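Local atomic coordinates of uncharacterized protein (Bordetella pertussis, PDB entry 3FVV), a protein that probably removes the phosphate from histidinol phosphate in histidine biosynthesis, as a magnesium-dependent hydrolase of the haloacid dehalogenase superfamily. Residues A62-P74 and P139-E151. Numbering follows the deposited sequence.
Sequences AEFMLGLLAAHSP and PEYRDGRYTGRIE
L66 reaches from helix 58-70 into the corner where the chain bends at G148 and R149. Its CB lies 3.6 Å from G148 O; with CG anti to the carbonyl carbon (chi1 -58°) and chi2 extended at 180°, CD1 points to the corner and to I150, CD2 to P139. CD1 touches R149 O and, at 3.8 Å, I150 CG1, while CD2 meets P139 CB at 3.7 Å, the two side chains crossing at about a right angle. One turn on, L69 sets its CB against Y146 CB and lays CD1 over one face of the Y146 ring, a CH-pi contact 4.3 Å from the centroid; Y141 CD1 covers the opposite face. L66, L69 and P139 also touch N118, just before helix 119-128. The beta partner is the hairpin of strands 133-142 and 145-147, joined by a type I' turn from R142 to R145. The helix lies between strands 5-9 and 110-115, the position of a C1-type cap in HAD phosphatases, so the contact probably joins cap to core. Strand 145-147 runs roughly antiparallel to 62-70, at 153°. Positive phi favours glycine at G148, whose bare backbone lies against G67 and A70. No direct hydrogen bond crosses; A70 CA instead offers a C-H to Y146 O at 3.3 Å, and three waters bridge the polar groups. One donates to both E63 O and G148 O, another links E63 OE2 to I150 N, and a third accepts from Y146 N while donating to L69 O and to H72 O. Beyond the helix end, P74 CG meets Y141 OH at 3.3 Å, at the ring's edge and near its plane.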
# COMPACT_ATOMS: atom_id res chain seq x y z
N ALA A 62 -8.64 -8.49 4.46
CA ALA A 62 -8.38 -7.11 4.98
C ALA A 62 -8.91 -7.04 6.39
O ALA A 62 -8.22 -6.55 7.29
CB ALA A 62 -9.01 -6.03 4.08
N GLU A 63 -10.10 -7.60 6.61
CA GLU A 63 -10.65 -7.61 7.98
C GLU A 63 -9.80 -8.30 9.02
O GLU A 63 -9.61 -7.74 10.10
CB GLU A 63 -12.04 -8.22 7.99
CG GLU A 63 -13.05 -7.13 7.65
CD GLU A 63 -14.34 -7.67 7.10
OE1 GLU A 63 -14.64 -8.89 7.28
OE2 GLU A 63 -15.05 -6.84 6.50
N PHE A 64 -9.28 -9.49 8.71
CA PHE A 64 -8.36 -10.19 9.67
C PHE A 64 -7.19 -9.26 10.09
O PHE A 64 -6.79 -9.20 11.25
CB PHE A 64 -7.81 -11.46 9.05
CG PHE A 64 -6.71 -12.08 9.85
CD1 PHE A 64 -6.99 -13.07 10.77
CD2 PHE A 64 -5.39 -11.65 9.71
CE1 PHE A 64 -5.95 -13.62 11.57
CE2 PHE A 64 -4.38 -12.18 10.49
CZ PHE A 64 -4.67 -13.17 11.42
N MET A 65 -6.60 -8.60 9.11
CA MET A 65 -5.53 -7.63 9.34
C MET A 65 -5.95 -6.46 10.25
O MET A 65 -5.23 -6.09 11.16
CB MET A 65 -4.97 -7.12 7.98
CG MET A 65 -4.23 -8.19 7.13
SD MET A 65 -2.83 -8.99 8.06
CE MET A 65 -1.84 -9.58 6.71
N LEU A 66 -7.15 -5.93 10.07
CA LEU A 66 -7.65 -4.84 10.91
C LEU A 66 -7.99 -5.34 12.29
O LEU A 66 -7.97 -4.57 13.27
CB LEU A 66 -8.87 -4.13 10.31
CG LEU A 66 -8.62 -3.53 8.93
CD1 LEU A 66 -9.85 -2.85 8.40
CD2 LEU A 66 -7.49 -2.53 8.97
N GLY A 67 -8.32 -6.63 12.37
CA GLY A 67 -8.64 -7.25 13.64
C GLY A 67 -7.39 -7.24 14.49
O GLY A 67 -7.49 -7.22 15.71
N LEU A 68 -6.21 -7.23 13.88
CA LEU A 68 -5.00 -7.10 14.68
C LEU A 68 -4.92 -5.74 15.44
O LEU A 68 -4.36 -5.65 16.51
CB LEU A 68 -3.78 -7.29 13.80
CG LEU A 68 -3.65 -8.71 13.23
CD1 LEU A 68 -2.54 -8.81 12.20
CD2 LEU A 68 -3.45 -9.65 14.39
N LEU A 69 -5.46 -4.69 14.82
CA LEU A 69 -5.52 -3.36 15.43
C LEU A 69 -6.58 -3.23 16.53
O LEU A 69 -6.40 -2.50 17.54
CB LEU A 69 -5.78 -2.34 14.32
CG LEU A 69 -4.80 -2.25 13.13
CD1 LEU A 69 -5.30 -1.11 12.20
CD2 LEU A 69 -3.32 -2.02 13.51
N ALA A 70 -7.68 -3.97 16.35
CA ALA A 70 -8.83 -3.96 17.25
C ALA A 70 -8.46 -4.54 18.62
O ALA A 70 -9.10 -4.23 19.61
CB ALA A 70 -10.06 -4.73 16.58
N ALA A 71 -7.40 -5.32 18.69
CA ALA A 71 -7.04 -6.03 19.92
C ALA A 71 -6.26 -5.15 20.94
O ALA A 71 -5.94 -5.60 22.01
CB ALA A 71 -6.29 -7.37 19.57
N HIS A 72 -6.03 -3.86 20.64
CA HIS A 72 -5.11 -3.03 21.41
C HIS A 72 -5.44 -1.56 21.41
O HIS A 72 -6.08 -1.04 20.51
CB HIS A 72 -3.73 -3.12 20.77
CG HIS A 72 -3.20 -4.49 20.69
ND1 HIS A 72 -3.05 -5.16 19.49
CD2 HIS A 72 -2.79 -5.33 21.64
CE1 HIS A 72 -2.59 -6.36 19.72
NE2 HIS A 72 -2.40 -6.49 21.02
N SER A 73 -4.96 -0.86 22.40
CA SER A 73 -5.18 0.55 22.47
C SER A 73 -4.37 1.23 21.34
O SER A 73 -3.30 0.74 20.95
CB SER A 73 -4.78 1.05 23.87
OG SER A 73 -3.78 2.04 23.80
N PRO A 74 -4.90 2.30 20.78
CA PRO A 74 -4.13 2.99 19.75
C PRO A 74 -2.80 3.62 20.28
O PRO A 74 -1.89 3.82 19.53
CB PRO A 74 -5.10 4.06 19.25
CG PRO A 74 -6.06 4.25 20.36
CD PRO A 74 -6.23 2.88 20.94
N PRO A 139 -8.90 1.90 8.15
CA PRO A 139 -9.55 1.18 9.22
C PRO A 139 -10.56 2.06 9.93
O PRO A 139 -10.25 3.20 10.25
CB PRO A 139 -8.38 0.81 10.18
CG PRO A 139 -7.28 1.60 9.84
CD PRO A 139 -7.57 2.41 8.53
N GLU A 140 -11.78 1.56 10.14
CA GLU A 140 -12.74 2.28 10.95
C GLU A 140 -12.17 2.43 12.39
O GLU A 140 -11.66 1.44 13.00
CB GLU A 140 -14.07 1.54 10.98
CG GLU A 140 -15.14 2.18 11.79
CD GLU A 140 -16.37 1.23 11.95
OE1 GLU A 140 -16.22 0.04 12.34
OE2 GLU A 140 -17.47 1.68 11.65
N TYR A 141 -12.29 3.64 12.91
CA TYR A 141 -11.84 4.04 14.26
C TYR A 141 -13.01 4.68 14.89
O TYR A 141 -13.54 5.63 14.34
CB TYR A 141 -10.75 5.08 14.15
CG TYR A 141 -10.05 5.45 15.43
CD1 TYR A 141 -9.18 4.57 16.04
CD2 TYR A 141 -10.18 6.70 15.96
CE1 TYR A 141 -8.51 4.93 17.18
CE2 TYR A 141 -9.47 7.10 17.13
CZ TYR A 141 -8.64 6.20 17.74
OH TYR A 141 -7.94 6.55 18.90
N ARG A 142 -13.46 4.19 16.02
CA ARG A 142 -14.64 4.71 16.67
C ARG A 142 -14.40 4.62 18.15
O ARG A 142 -13.91 3.57 18.68
CB ARG A 142 -15.87 3.86 16.31
CG ARG A 142 -17.26 4.45 16.69
CD ARG A 142 -18.40 3.46 16.33
NE ARG A 142 -18.25 2.17 17.04
CZ ARG A 142 -18.46 0.98 16.49
NH1 ARG A 142 -18.79 0.83 15.21
NH2 ARG A 142 -18.28 -0.10 17.22
N ASP A 143 -14.75 5.69 18.85
CA ASP A 143 -14.68 5.67 20.28
C ASP A 143 -13.24 5.32 20.76
O ASP A 143 -13.04 4.69 21.79
CB ASP A 143 -15.72 4.69 20.89
CG ASP A 143 -17.18 5.17 20.76
OD1 ASP A 143 -17.44 6.37 20.89
OD2 ASP A 143 -18.07 4.30 20.59
N GLY A 144 -12.24 5.82 20.05
CA GLY A 144 -10.87 5.66 20.47
C GLY A 144 -10.29 4.29 20.18
O GLY A 144 -9.23 3.95 20.69
N ARG A 145 -10.94 3.50 19.35
CA ARG A 145 -10.31 2.23 19.00
C ARG A 145 -10.63 1.82 17.58
O ARG A 145 -11.66 2.23 17.01
CB ARG A 145 -10.72 1.15 19.97
CG ARG A 145 -12.20 0.92 19.96
CD ARG A 145 -12.68 -0.29 20.81
NE ARG A 145 -12.42 -1.62 20.21
CZ ARG A 145 -13.27 -2.31 19.44
NH1 ARG A 145 -14.45 -1.83 19.09
NH2 ARG A 145 -12.92 -3.50 19.01
N TYR A 146 -9.71 1.05 16.99
CA TYR A 146 -10.00 0.41 15.72
C TYR A 146 -11.04 -0.68 15.92
O TYR A 146 -10.96 -1.47 16.87
CB TYR A 146 -8.70 -0.14 15.14
CG TYR A 146 -7.86 1.01 14.75
CD1 TYR A 146 -8.23 1.84 13.71
CD2 TYR A 146 -6.72 1.31 15.44
CE1 TYR A 146 -7.44 2.92 13.33
CE2 TYR A 146 -5.96 2.41 15.10
CZ TYR A 146 -6.30 3.21 14.04
OH TYR A 146 -5.49 4.31 13.75
N THR A 147 -12.07 -0.68 15.09
CA THR A 147 -13.17 -1.64 15.24
C THR A 147 -12.92 -3.00 14.55
O THR A 147 -13.65 -3.95 14.83
CB THR A 147 -14.46 -1.11 14.61
OG1 THR A 147 -14.23 -0.96 13.21
CG2 THR A 147 -14.89 0.25 15.26
N GLY A 148 -11.94 -3.09 13.66
CA GLY A 148 -11.83 -4.29 12.82
C GLY A 148 -12.53 -4.26 11.46
O GLY A 148 -12.34 -5.18 10.62
N ARG A 149 -13.29 -3.18 11.20
CA ARG A 149 -14.00 -2.99 9.95
C ARG A 149 -13.33 -1.96 9.04
O ARG A 149 -12.60 -1.04 9.50
CB ARG A 149 -15.45 -2.57 10.24
CG ARG A 149 -16.18 -3.51 11.23
CD ARG A 149 -17.69 -3.31 11.15
NE ARG A 149 -18.05 -1.89 11.29
CZ ARG A 149 -19.30 -1.43 11.22
NH1 ARG A 149 -20.31 -2.26 11.07
NH2 ARG A 149 -19.55 -0.13 11.36
N ILE A 150 -13.56 -2.09 7.74
CA ILE A 150 -13.07 -1.12 6.73
C ILE A 150 -13.99 0.08 6.65
O ILE A 150 -15.19 -0.09 6.63
CB ILE A 150 -13.04 -1.75 5.33
CG1 ILE A 150 -12.02 -2.89 5.32
CG2 ILE A 150 -12.63 -0.72 4.26
CD1 ILE A 150 -12.07 -3.75 4.08
N GLU A 151 -13.41 1.27 6.60
CA GLU A 151 -14.14 2.49 6.42
C GLU A 151 -14.06 2.88 4.96
O GLU A 151 -12.97 3.20 4.43
CB GLU A 151 -13.53 3.54 7.37
CG GLU A 151 -13.99 4.95 7.26
CD GLU A 151 -15.25 5.16 8.03
OE1 GLU A 151 -15.24 4.94 9.27
OE2 GLU A 151 -16.25 5.56 7.39
O HOH W 1 -11.88 -7.57 11.75
O HOH W 2 -15.25 -4.12 6.91
O HOH W 3 -7.35 -0.22 18.33